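Local atomic coordinates of TetR family transcriptional regulator (Clostridium perfringens, PDB entry 6AZH), a protein that probably binds DNA as a TetR-family transcriptional regulator, possibly of fatty acid metabolism. Residues L62-W65 against H66-L69; K84-F87 against K88-E92. All coordinates share one frame; numbering follows the deposited sequence.

From the N terminus, three shorter helices, 6-26, 29-36 and 40-46, lead to helix 50-74, whose later turns hold contact 1. A short link leads into helix 79-96, the site of contact 2. Each contact closes no more than a helical turn between adjoining segments, and the two follow in series, neither nesting nor crossing. In space they meet side by side, with centres about 12 Å apart. Leu69 CD1 packs on Leu86 CD1 at 3.7 Å, and Lys68 CB lies 3.7 Å from CG of selenomethionine Met89. Together the two helices meet helix 113-138, where Tyr125 touches both contacts.

Contact 1 of 2, residues L62-W65 against H66-L69; sequences LEIW and HEKL
Leu62 and His66 open a run of i to i+4 contacts along one α-helix, 50-74, in a TetR-type all-helical fold. The carbonyl of Leu62 accepts the amide N-H of His66, with His66 N 3.1 Å from Leu62 O and an N-H...O angle of 170°. The same oxygen lies near the imidazole, 3.4 Å from His66 CD2. The His66 torsion (chi1 -72°) sets CG beside its own backbone N and opposite its carbonyl carbon, which brings the ring back over the preceding turn. Beyond the helix, this ring meets Glu124 and Tyr125 of helix 113-138.

Glu63 contributes mainly through its backbone: Glu63 O accepts the N-H of Glu67, and the CB of Glu67 rests against that oxygen at 3.4 Å. The carboxylate of Glu63 instead forms a salt bridge with Lys60, one turn earlier.

Ile64 makes the main side-chain contact. With CG1 trans to the backbone N (chi1 -172°), its longer branch reaches forward along the helix and lies alongside the Lys68 chain, both pointing the same way. CD1 of Ile64 comes within 3.8 Å of Lys68 CE, so the aliphatic part of the lysine packs on the isoleucine. The Glu67 carboxylate approaches the same methyl at an angle, its OE2 3.9 Å from Ile64 CD1.

Trp65 is buried, and its indole packs on Leu93 of helix 79-96. Leu69 also touches Tyr125. What joins Trp65 to Leu69 is backbone: Leu69 N bonds to Trp65 O at 3.0 Å, and Leu69 CB sits 3.4 Å from that same oxygen.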
# COMPACT_ATOMS: atom_id res chain seq x y z
N LEU A 62 -9.14 14.07 -3.76
CA LEU A 62 -7.73 14.44 -3.68
C LEU A 62 -7.52 15.95 -3.60
O LEU A 62 -6.39 16.38 -3.37
CB LEU A 62 -6.97 13.90 -4.89
CG LEU A 62 -6.07 12.67 -4.77
CD1 LEU A 62 -6.03 12.00 -3.38
CD2 LEU A 62 -6.43 11.70 -5.84
N GLU A 63 -8.59 16.75 -3.76
CA GLU A 63 -8.44 18.21 -3.71
C GLU A 63 -7.84 18.67 -2.39
O GLU A 63 -6.93 19.50 -2.37
CB GLU A 63 -9.80 18.88 -3.94
CG GLU A 63 -10.29 18.73 -5.36
CD GLU A 63 -11.67 19.35 -5.59
OE1 GLU A 63 -12.24 19.89 -4.63
OE2 GLU A 63 -12.17 19.28 -6.74
N ILE A 64 -8.35 18.15 -1.27
CA ILE A 64 -7.85 18.58 0.03
C ILE A 64 -6.40 18.13 0.22
O ILE A 64 -5.63 18.81 0.90
CB ILE A 64 -8.77 18.08 1.17
CG1 ILE A 64 -8.39 18.68 2.53
CG2 ILE A 64 -8.78 16.56 1.25
CD1 ILE A 64 -8.60 20.17 2.65
N TRP A 65 -6.00 17.01 -0.39
CA TRP A 65 -4.60 16.58 -0.29
C TRP A 65 -3.67 17.57 -0.98
O TRP A 65 -2.68 18.02 -0.40
CB TRP A 65 -4.45 15.17 -0.88
CG TRP A 65 -5.14 14.11 -0.05
CD1 TRP A 65 -6.48 13.82 -0.05
CD2 TRP A 65 -4.54 13.25 0.92
NE1 TRP A 65 -6.74 12.82 0.84
CE2 TRP A 65 -5.57 12.45 1.46
CE3 TRP A 65 -3.23 13.08 1.39
CZ2 TRP A 65 -5.33 11.48 2.44
CZ3 TRP A 65 -2.99 12.11 2.36
CH2 TRP A 65 -4.03 11.33 2.88
N HIS A 66 -4.00 17.95 -2.22
CA HIS A 66 -3.22 18.97 -2.93
C HIS A 66 -3.25 20.30 -2.19
O HIS A 66 -2.22 20.98 -2.10
CB HIS A 66 -3.76 19.17 -4.34
CG HIS A 66 -3.46 18.04 -5.27
ND1 HIS A 66 -2.18 17.70 -5.62
CD2 HIS A 66 -4.28 17.19 -5.93
CE1 HIS A 66 -2.21 16.67 -6.45
NE2 HIS A 66 -3.48 16.35 -6.66
N GLU A 67 -4.41 20.69 -1.67
CA GLU A 67 -4.53 21.97 -0.99
C GLU A 67 -3.63 22.03 0.23
O GLU A 67 -2.87 22.99 0.42
CB GLU A 67 -5.99 22.20 -0.59
CG GLU A 67 -6.21 23.46 0.25
CD GLU A 67 -7.65 23.59 0.72
OE1 GLU A 67 -7.87 24.16 1.81
OE2 GLU A 67 -8.56 23.09 0.00
N LYS A 68 -3.69 21.00 1.08
CA LYS A 68 -2.90 21.00 2.31
C LYS A 68 -1.42 20.85 2.03
O LYS A 68 -0.60 21.44 2.74
CB LYS A 68 -3.39 19.89 3.25
CG LYS A 68 -4.76 20.17 3.82
CD LYS A 68 -4.93 19.54 5.19
CE LYS A 68 -6.34 19.74 5.73
NZ LYS A 68 -6.54 21.09 6.31
N LEU A 69 -1.04 20.08 1.00
CA LEU A 69 0.37 20.00 0.65
C LEU A 69 0.87 21.32 0.09
O LEU A 69 1.96 21.78 0.46
CB LEU A 69 0.61 18.87 -0.36
CG LEU A 69 2.05 18.65 -0.81
CD1 LEU A 69 2.95 18.34 0.38
CD2 LEU A 69 2.11 17.53 -1.84

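Contact 2 of 2, residues K84-F87 against K88-E92; sequences KKLF and KMQFE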
# COMPACT_ATOMS: atom_id res chain seq x y z
N LYS A 84 8.45 17.70 8.67
CA LYS A 84 7.76 17.34 9.91
C LYS A 84 6.28 17.68 9.84
O LYS A 84 5.43 16.88 10.26
CB LYS A 84 8.43 18.04 11.09
CG LYS A 84 9.83 17.48 11.39
CD LYS A 84 10.60 18.46 12.27
CE LYS A 84 12.02 18.02 12.57
NZ LYS A 84 12.57 18.99 13.57
N LYS A 85 5.94 18.83 9.25
CA LYS A 85 4.53 19.20 9.10
C LYS A 85 3.82 18.33 8.06
O LYS A 85 2.62 18.09 8.18
CB LYS A 85 4.40 20.68 8.75
CG LYS A 85 4.70 21.61 9.95
CD LYS A 85 4.79 23.10 9.60
CE LYS A 85 4.78 23.95 10.88
NZ LYS A 85 4.93 25.41 10.60
N LEU A 86 4.56 17.85 7.06
CA LEU A 86 3.99 16.94 6.07
C LEU A 86 3.52 15.64 6.71
O LEU A 86 2.40 15.17 6.45
CB LEU A 86 5.02 16.67 4.96
CG LEU A 86 4.69 15.50 4.03
CD1 LEU A 86 3.56 15.90 3.14
CD2 LEU A 86 5.91 15.10 3.20
N PHE A 87 4.36 15.04 7.57
CA PHE A 87 4.00 13.77 8.18
C PHE A 87 2.76 13.93 9.05
O PHE A 87 1.85 13.10 9.00
CB PHE A 87 5.16 13.23 9.02
CG PHE A 87 6.43 13.06 8.26
CD1 PHE A 87 6.42 12.76 6.91
CD2 PHE A 87 7.66 13.24 8.90
CE1 PHE A 87 7.60 12.62 6.21
CE2 PHE A 87 8.85 13.09 8.20
CZ PHE A 87 8.82 12.78 6.86
N LYS A 88 2.69 15.02 9.81
CA LYS A 88 1.54 15.27 10.66
C LYS A 88 0.28 15.46 9.83
O LYS A 88 -0.75 14.84 10.10
CB LYS A 88 1.80 16.49 11.54
CG LYS A 88 0.60 16.94 12.33
CD LYS A 88 0.94 18.23 13.08
CE LYS A 88 0.07 18.40 14.31
NZ LYS A 88 -1.37 18.42 13.98
N MSE A 89 0.36 16.31 8.80
CA MSE A 89 -0.78 16.57 7.92
C MSE A 89 -1.30 15.28 7.27
O MSE A 89 -2.52 15.04 7.24
CB MSE A 89 -0.40 17.60 6.85
CG MSE A 89 -1.49 17.96 5.83
SE MSE A 89 -1.65 16.65 4.36
CE MSE A 89 -0.19 17.27 3.22
N GLN A 90 -0.39 14.44 6.75
CA GLN A 90 -0.81 13.27 5.98
C GLN A 90 -1.50 12.24 6.86
O GLN A 90 -2.51 11.65 6.46
CB GLN A 90 0.38 12.62 5.28
CG GLN A 90 0.95 13.39 4.12
CD GLN A 90 1.92 12.58 3.27
OE1 GLN A 90 2.02 12.80 2.07
NE2 GLN A 90 2.62 11.63 3.89
N PHE A 91 -0.95 12.00 8.05
CA PHE A 91 -1.54 10.99 8.92
C PHE A 91 -2.87 11.47 9.50
O PHE A 91 -3.81 10.68 9.64
CB PHE A 91 -0.57 10.62 10.04
CG PHE A 91 0.55 9.72 9.58
CD1 PHE A 91 0.27 8.48 9.02
CD2 PHE A 91 1.87 10.11 9.72
CE1 PHE A 91 1.29 7.65 8.59
CE2 PHE A 91 2.90 9.29 9.30
CZ PHE A 91 2.61 8.05 8.74
N GLU A 92 -2.98 12.78 9.79
CA GLU A 92 -4.26 13.31 10.22
C GLU A 92 -5.29 13.20 9.10
O GLU A 92 -6.42 12.75 9.33
CB GLU A 92 -4.12 14.77 10.70
CG GLU A 92 -3.48 14.88 12.07
CD GLU A 92 -3.20 16.30 12.51
OE1 GLU A 92 -3.49 17.23 11.73
OE2 GLU A 92 -2.66 16.48 13.63
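Leu86 and Gln90 make the closest side-chain contact between 84-87 and 88-92, one turn apart. The two chains cross at a slant, and the CD1 methyl of Leu86 lies against the flat amide of Gln90, 3.6 Å from its OE1 and 3.7 Å from its CD. OE1 also accepts a hydrogen bond from the Tyr125 hydroxyl, which ties the buried amide to helix 113-138. An apolar contact, from Leu86 CD1 to the CE methyl of selenomethionine Met89, is looser, at 4.0 Å. The Met89 chain folds back at both chi2 and chi3 (-82° and -81°), bringing its end to the leucine.

Backbone bonds give helix 79-96, part of the TetR-type C-terminal domain, its i to i+4 hydrogen bonding. Met89 N to Lys85 O and Gln90 N to Leu86 O are firm, while Lys88 N to Lys84 O is weak. Phe87 O, besides accepting from Phe91 N, has the Phe91 ring close by, with CD2 3.1 Å away. That ring packs among helices 147-165 and 174-187.

Charged groups occupy the more open side. Lys84 forms a salt bridge with Glu81 and Lys85 one with Asp77. Lys88 bends at its last torsion toward Glu92, one turn on, but the modelled approach of NZ to OE2 is too short for the details of that ion pair to be trusted.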